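Peroxisomal acyl-coenzyme A oxidase 1 (Arabidopsis thaliana, PDB 1W07) catalyses the FAD-dependent, oxygen-consuming desaturation of long- and medium-chain acyl-CoAs to 2-trans-enoyl-CoAs in peroxisomal beta-oxidation, releasing hydrogen peroxide. Local coordinates at residues Thr280-Arg285 / Trp353-Val358. The protein carries 1 engineered substitution. Residues are numbered along the deposited sequence; the frame is centred on the assembly and turned at random.
Sequences TMVYVR and WLYTDV
Y355 reaches across from its helix and lays one face of its ring against Y283: the Y283 CD1 atom stands 3.6 Å above the plane of the Y355 ring, over its centre. The closest approach is lower down the side chain, where Y283 CB comes within 3.5 Å of Y355 CE1. The two ring centroids lie 4.8 Å apart with the planes inclined at 43°, too steep for a parallel stack and too shallow for a T-shaped pair. From the Y283 side the meeting is oblique: CG stays near Y355 CZ, and Y283 CE1 is already 4.2 Å from Y355 CE2. Beside this pair V282 turns its CB toward the other helix and sets CG1 4.2 Å from Y355 CA and 4.4 Å from Y355 CD1, so apolar atoms flank the base of the tyrosine. No hydrogen bond crosses the interface; it rests on van der Waals and aromatic contact, with 230 Å² buried, both sides summed. With CG anti to the backbone N (chi1 163°), the Y355 ring is directed past V282 to Y283; the helices approach closely here, V282 CA and Y355 CA being 6.2 Å apart. Were Y355 replaced by an alanine, Y283 CB and CD1 would probably lose their cover, leaving a gap beside them and the Y283 ring freer to turn. M281 and V284 touch E424, the probable proton acceptor, whose side chain lies about 9 Å from that of V282. The contact joins helices 278-309 and 328-363, both within the C-alpha1 domain, and helix 370-398 packs against both, V282 touching T377 and V358 touching A373.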
loop_
_atom_site.group_PDB
_atom_site.type_symbol
_atom_site.label_atom_id
_atom_site.label_comp_id
_atom_site.label_asym_id
_atom_site.label_seq_id
_atom_site.Cartn_x
_atom_site.Cartn_y
_atom_site.Cartn_z
ATOM N N THR B 280 25.134 5.307 17.770
ATOM C CA THR B 280 24.989 5.172 16.330
ATOM C C THR B 280 23.554 4.815 15.939
ATOM O O THR B 280 23.024 5.366 14.974
ATOM C CB THR B 280 25.950 4.102 15.768
ATOM O OG1 THR B 280 25.732 2.856 16.445
ATOM C CG2 THR B 280 27.398 4.534 15.956
ATOM N N MET B 281 22.920 3.906 16.678
ATOM C CA MET B 281 21.545 3.532 16.354
ATOM C C MET B 281 20.603 4.711 16.513
ATOM O O MET B 281 19.622 4.826 15.782
ATOM C CB MET B 281 21.054 2.367 17.221
ATOM C CG MET B 281 21.296 0.998 16.608
ATOM S SD MET B 281 20.516 -0.339 17.540
ATOM C CE MET B 281 19.043 -0.681 16.489
ATOM N N VAL B 282 20.890 5.584 17.473
ATOM C CA VAL B 282 20.055 6.762 17.679
ATOM C C VAL B 282 20.228 7.659 16.454
ATOM O O VAL B 282 19.345 8.451 16.104
ATOM C CB VAL B 282 20.484 7.536 18.938
ATOM C CG1 VAL B 282 19.638 8.796 19.096
ATOM C CG2 VAL B 282 20.347 6.639 20.164
ATOM N N TYR B 283 21.377 7.516 15.801
ATOM C CA TYR B 283 21.688 8.293 14.615
ATOM C C TYR B 283 20.985 7.694 13.407
ATOM O O TYR B 283 20.278 8.389 12.688
ATOM C CB TYR B 283 23.198 8.302 14.377
ATOM C CG TYR B 283 23.629 9.173 13.226
ATOM C CD1 TYR B 283 23.426 10.555 13.258
ATOM C CD2 TYR B 283 24.263 8.624 12.112
ATOM C CE1 TYR B 283 23.851 11.367 12.210
ATOM C CE2 TYR B 283 24.691 9.427 11.061
ATOM C CZ TYR B 283 24.484 10.794 11.117
ATOM O OH TYR B 283 24.921 11.593 10.084
ATOM N N VAL B 284 21.183 6.398 13.194
ATOM C CA VAL B 284 20.570 5.711 12.065
ATOM C C VAL B 284 19.050 5.880 12.093
ATOM O O VAL B 284 18.417 6.099 11.058
ATOM C CB VAL B 284 20.907 4.211 12.079
ATOM C CG1 VAL B 284 20.328 3.536 10.856
ATOM C CG2 VAL B 284 22.420 4.017 12.127
ATOM N N ARG B 285 18.468 5.787 13.285
ATOM C CA ARG B 285 17.031 5.930 13.442
ATOM C C ARG B 285 16.603 7.367 13.214
ATOM O O ARG B 285 15.480 7.638 12.783
ATOM C CB ARG B 285 16.617 5.460 14.833
ATOM C CG ARG B 285 16.796 3.968 15.039
ATOM C CD ARG B 285 16.416 3.578 16.445
ATOM N NE ARG B 285 16.331 2.131 16.608
ATOM C CZ ARG B 285 16.021 1.542 17.758
ATOM N NH1 ARG B 285 15.781 2.280 18.838
ATOM N NH2 ARG B 285 15.937 0.225 17.827
ATOM N N TRP B 353 18.732 17.183 17.438
ATOM C CA TRP B 353 19.189 17.816 18.669
ATOM C C TRP B 353 19.370 16.735 19.738
ATOM O O TRP B 353 20.339 16.752 20.494
ATOM C CB TRP B 353 18.160 18.847 19.152
ATOM C CG TRP B 353 18.427 19.342 20.547
ATOM C CD1 TRP B 353 19.301 20.327 20.918
ATOM C CD2 TRP B 353 17.907 18.793 21.763
ATOM N NE1 TRP B 353 19.363 20.413 22.289
ATOM C CE2 TRP B 353 18.518 19.484 22.832
ATOM C CE3 TRP B 353 16.985 17.776 22.052
ATOM C CZ2 TRP B 353 18.237 19.193 24.172
ATOM C CZ3 TRP B 353 16.705 17.482 23.389
ATOM C CH2 TRP B 353 17.331 18.191 24.432
ATOM N N LEU B 354 18.429 15.798 19.790
ATOM C CA LEU B 354 18.483 14.708 20.752
ATOM C C LEU B 354 19.708 13.831 20.515
ATOM O O LEU B 354 20.375 13.405 21.462
ATOM C CB LEU B 354 17.221 13.856 20.646
ATOM C CG LEU B 354 17.147 12.640 21.569
ATOM C CD1 LEU B 354 17.291 13.097 23.010
ATOM C CD2 LEU B 354 15.827 11.913 21.358
ATOM N N TYR B 355 19.994 13.554 19.247
ATOM C CA TYR B 355 21.143 12.733 18.902
ATOM C C TYR B 355 22.401 13.304 19.532
ATOM O O TYR B 355 23.156 12.589 20.188
ATOM C CB TYR B 355 21.335 12.678 17.392
ATOM C CG TYR B 355 22.716 12.194 17.007
ATOM C CD1 TYR B 355 23.109 10.886 17.270
ATOM C CD2 TYR B 355 23.634 13.050 16.405
ATOM C CE1 TYR B 355 24.379 10.435 16.942
ATOM C CE2 TYR B 355 24.921 12.615 16.072
ATOM C CZ TYR B 355 25.283 11.299 16.347
ATOM O OH TYR B 355 26.542 10.835 16.047
ATOM N N THR B 356 22.626 14.596 19.315
ATOM C CA THR B 356 23.788 15.287 19.867
ATOM C C THR B 356 23.772 15.211 21.395
ATOM O O THR B 356 24.689 14.673 22.008
ATOM C CB THR B 356 23.783 16.770 19.471
ATOM O OG1 THR B 356 23.596 16.893 18.055
ATOM C CG2 THR B 356 25.095 17.417 19.857
ATOM N N ASP B 357 22.720 15.755 22.000
ATOM C CA ASP B 357 22.591 15.756 23.452
ATOM C C ASP B 357 22.932 14.395 24.058
ATOM O O ASP B 357 23.731 14.313 24.990
ATOM C CB ASP B 357 21.172 16.164 23.858
ATOM C CG ASP B 357 21.035 16.403 25.354
ATOM O OD1 ASP B 357 20.457 15.543 26.059
ATOM O OD2 ASP B 357 21.512 17.458 25.826
ATOM N N VAL B 358 22.330 13.333 23.526
ATOM C CA VAL B 358 22.572 11.983 24.028
ATOM C C VAL B 358 24.031 11.593 23.821
ATOM O O VAL B 358 24.653 10.987 24.690
ATOM C CB VAL B 358 21.664 10.938 23.327
ATOM C CG1 VAL B 358 21.943 9.555 23.875
ATOM C CG2 VAL B 358 20.213 11.270 23.563
#